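Local coordinates for protein Avidin/streptavidin (Shewanella denitrificans, PDB 3SZH) that probably binds biotin with high affinity, as a dimeric member of the avidin family from a cold-adapted bacterium, at residues I61-K66 with D115-T120. Sequence-based numbering, arbitrary orientation. Where two conformers were deposited one is given.
Sequences ISFSTK and DVFSQT
Phe-63 and Phe-117 reach toward each other from facing walls of the eight-stranded antiparallel up-and-down barrel of the avidin fold, and their rings carry the whole contact. Their strands, 60-66 and 111-119, are the fifth and eighth of the barrel and not neighbours in the sheet: the closest pair of CA atoms, those of Phe-63 and Asp-115, lies 12.4 Å apart, so side chains alone span the gap. The leading atom is Phe-63 CZ, the far end of its ring. Phe-63 CZ to Phe-117 CE1 measures 3.9 Å, and Phe-63 CZ to Phe-117 CZ 4.0 Å, both of van der Waals length. With ring centroids 5.7 Å apart and planes inclined at 75°, the pair is an offset edge-to-face stack in which the edge of Phe-63 is turned toward the face of Phe-117. The offset is evident in the touching atoms: CZ of Phe-63 meets the CE1-CZ side of the other ring, while Phe-117 CE1 lies near the plane of the Phe-63 ring.

The first torsions differ. Both CB atoms point toward the opposing segment. In Phe-63, CG is flanked by N and C of its own backbone (chi1 58°), the setting under which CZ ends up against Phe-117. Phe-117 places CG opposite its carbonyl carbon; this chi1 of -68°, together with the rotation about CB-CG, presents the CE1-CZ side.

Other side chains pack round the pair in the barrel core. Phe-63 also stacks with Trp-80, whose NE1 is hydrogen-bonded to Asp-115 OD2, a pairing consistent with the aspartate-tryptophan pair at streptavidin's biotin site. Two apolar rings in carbon-carbon contact imply a probably mainly dispersive attraction, with a small quadrupolar term, without a hydrogen bond between residues 61-66 and 115-120.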
ATOM      1  N   ILE B  61      -8.409  -1.726   5.452  1.00  9.93           N
ATOM      2  CA  ILE B  61      -7.896  -0.550   4.729  1.00  9.69           C
ATOM      3  C   ILE B  61      -6.411  -0.710   4.468  1.00  9.22           C
ATOM      4  O   ILE B  61      -5.650  -1.230   5.304  1.00 10.34           O
ATOM      5  CB  ILE B  61      -8.179   0.770   5.516  1.00 10.46           C
ATOM      6  CG1 ILE B  61      -7.657   2.000   4.758  1.00 10.54           C
ATOM      7  CG2 ILE B  61      -7.663   0.686   6.952  1.00 12.16           C
ATOM      8  CD1 ILE B  61      -8.060   3.304   5.360  1.00 11.64           C
ATOM      9  N   SER B  62      -5.986  -0.293   3.284  1.00  8.82           N
ATOM     10  CA  SER B  62      -4.574  -0.077   2.984  0.50  8.59           C
ATOM     11  C   SER B  62      -4.420   1.366   2.522  1.00  8.66           C
ATOM     12  O   SER B  62      -5.287   1.896   1.807  1.00  8.92           O
ATOM     13  CB  SER B  62      -4.052  -1.051   1.910  0.50  8.67           C
ATOM     14  OG  SER B  62      -4.455  -0.681   0.616  0.70  8.80           O
ATOM     15  N   PHE B  63      -3.318   1.995   2.897  1.00  8.03           N
ATOM     16  CA  PHE B  63      -3.002   3.301   2.308  1.00  8.07           C
ATOM     17  C   PHE B  63      -1.515   3.453   2.243  1.00  7.83           C
ATOM     18  O   PHE B  63      -0.776   2.837   3.011  1.00  9.10           O
ATOM     19  CB  PHE B  63      -3.708   4.452   3.064  1.00  8.87           C
ATOM     20  CG  PHE B  63      -3.383   4.549   4.539  1.00  8.94           C
ATOM     21  CD1 PHE B  63      -4.097   3.827   5.477  1.00  9.70           C
ATOM     22  CD2 PHE B  63      -2.372   5.428   4.988  1.00 10.18           C
ATOM     23  CE1 PHE B  63      -3.816   3.940   6.838  1.00 11.65           C
ATOM     24  CE2 PHE B  63      -2.099   5.537   6.373  1.00 11.71           C
ATOM     25  CZ  PHE B  63      -2.827   4.803   7.277  1.00 11.90           C
ATOM     26  N   SER B  64      -1.063   4.256   1.285  1.00  7.91           N
ATOM     27  CA  SER B  64       0.375   4.416   1.057  0.50  7.72           C
ATOM     28  C   SER B  64       0.668   5.829   0.594  1.00  7.67           C
ATOM     29  O   SER B  64      -0.141   6.478  -0.105  1.00  8.00           O
ATOM     30  CB  SER B  64       0.844   3.356   0.053  0.50  7.17           C
ATOM     31  OG  SER B  64       2.189   3.480  -0.375  0.50  5.84           O
ATOM     32  N   THR B  65       1.844   6.313   1.007  1.00  8.77           N
ATOM     33  CA  THR B  65       2.304   7.644   0.647  1.00  9.15           C
ATOM     34  C   THR B  65       3.740   7.581   0.170  1.00  8.66           C
ATOM     35  O   THR B  65       4.583   6.887   0.762  1.00  9.47           O
ATOM     36  CB  THR B  65       2.133   8.649   1.807  1.00  9.95           C
ATOM     37  OG1 THR B  65       2.234   9.982   1.294  1.00 11.40           O
ATOM     38  CG2 THR B  65       3.153   8.474   2.905  1.00 11.07           C
ATOM     39  N   LYS B  66       4.014   8.318  -0.905  1.00  9.02           N
ATOM     40  CA  LYS B  66       5.368   8.570  -1.370  1.00  8.93           C
ATOM     41  C   LYS B  66       5.875   9.847  -0.714  1.00  8.99           C
ATOM     42  O   LYS B  66       5.221  10.891  -0.780  1.00  8.86           O
ATOM     43  CB  LYS B  66       5.368   8.684  -2.901  1.00  9.66           C
ATOM     44  CG  LYS B  66       6.685   9.165  -3.503  1.00  9.81           C
ATOM     45  CD  LYS B  66       6.648   9.120  -5.040  1.00 10.32           C
ATOM     46  CE  LYS B  66       7.855   9.807  -5.621  1.00 10.90           C
ATOM     47  NZ  LYS B  66       7.936   9.594  -7.100  1.00 11.15           N
ATOM     48  N   ASP B 115       1.323   1.404  13.847  1.00 12.55           N
ATOM     49  CA  ASP B 115       0.677   2.694  14.171  1.00 12.38           C
ATOM     50  C   ASP B 115      -0.770   2.439  14.520  1.00 12.01           C
ATOM     51  O   ASP B 115      -1.451   1.652  13.839  1.00 12.76           O
ATOM     52  CB  ASP B 115       0.665   3.641  12.960  1.00 11.88           C
ATOM     53  CG  ASP B 115       1.982   4.328  12.682  1.00 12.34           C
ATOM     54  OD1 ASP B 115       2.955   4.206  13.459  1.00 13.54           O
ATOM     55  OD2 ASP B 115       2.025   4.998  11.634  1.00 12.88           O
ATOM     56  N   VAL B 116      -1.261   3.102  15.570  1.00 12.22           N
ATOM     57  CA  VAL B 116      -2.691   3.096  15.863  1.00 12.56           C
ATOM     58  C   VAL B 116      -3.182   4.514  15.693  1.00 12.13           C
ATOM     59  O   VAL B 116      -2.660   5.437  16.311  1.00 12.46           O
ATOM     60  CB  VAL B 116      -3.007   2.558  17.270  1.00 13.16           C
ATOM     61  CG1 VAL B 116      -4.490   2.685  17.522  1.00 14.73           C
ATOM     62  CG2 VAL B 116      -2.550   1.086  17.380  1.00 14.51           C
ATOM     63  N   PHE B 117      -4.129   4.688  14.771  1.00 12.86           N
ATOM     64  CA  PHE B 117      -4.701   5.994  14.468  1.00 13.46           C
ATOM     65  C   PHE B 117      -6.034   6.085  15.201  1.00 14.72           C
ATOM     66  O   PHE B 117      -6.807   5.120  15.246  1.00 17.28           O
ATOM     67  CB  PHE B 117      -4.916   6.152  12.951  1.00 13.34           C
ATOM     68  CG  PHE B 117      -3.665   6.226  12.143  1.00 12.29           C
ATOM     69  CD1 PHE B 117      -2.986   5.065  11.775  1.00 11.69           C
ATOM     70  CD2 PHE B 117      -3.180   7.458  11.727  1.00 12.67           C
ATOM     71  CE1 PHE B 117      -1.831   5.145  11.005  1.00 12.35           C
ATOM     72  CE2 PHE B 117      -2.025   7.546  10.946  1.00 12.69           C
ATOM     73  CZ  PHE B 117      -1.351   6.393  10.584  1.00 12.23           C
ATOM     74  N   SER B 118      -6.266   7.220  15.831  1.00 13.69           N
ATOM     75  CA  SER B 118      -7.496   7.496  16.562  0.50 13.81           C
ATOM     76  C   SER B 118      -8.249   8.610  15.856  1.00 14.24           C
ATOM     77  O   SER B 118      -7.632   9.480  15.247  1.00 14.33           O
ATOM     78  CB  SER B 118      -7.156   7.936  17.991  0.50 13.87           C
ATOM     79  OG  SER B 118      -6.493   6.905  18.708  0.50 15.45           O
ATOM     80  N   GLN B 119      -9.564   8.612  15.939  1.00 15.30           N
ATOM     81  CA  GLN B 119     -10.337   9.701  15.385  1.00 16.76           C
ATOM     82  C   GLN B 119      -9.835  11.050  15.890  1.00 19.39           C
ATOM     83  O   GLN B 119      -9.417  11.168  17.056  1.00 19.49           O
ATOM     84  CB  GLN B 119     -11.798   9.527  15.715  1.00 17.19           C
ATOM     85  CG  GLN B 119     -12.141   9.489  17.188  1.00 17.95           C
ATOM     86  CD  GLN B 119     -13.611   9.350  17.384  1.00 18.71           C
ATOM     87  OE1 GLN B 119     -14.164   8.262  17.188  1.00 18.23           O
ATOM     88  NE2 GLN B 119     -14.270  10.444  17.751  1.00 24.09           N
ATOM     89  N   THR B 120      -9.866  12.044  14.988  1.00 21.48           N
ATOM     90  CA  THR B 120      -9.447  13.441  15.248  1.00 24.25           C
ATOM     91  C   THR B 120      -9.846  13.885  16.645  1.00 25.16           C
ATOM     92  O   THR B 120     -11.035  13.884  16.960  1.00 26.70           O
ATOM     93  CB  THR B 120     -10.081  14.479  14.235  1.00 24.93           C
ATOM     94  OG1 THR B 120     -10.941  15.388  14.941  1.00 28.34           O
ATOM     95  CG2 THR B 120     -10.895  13.799  13.171  1.00 25.09           C
TER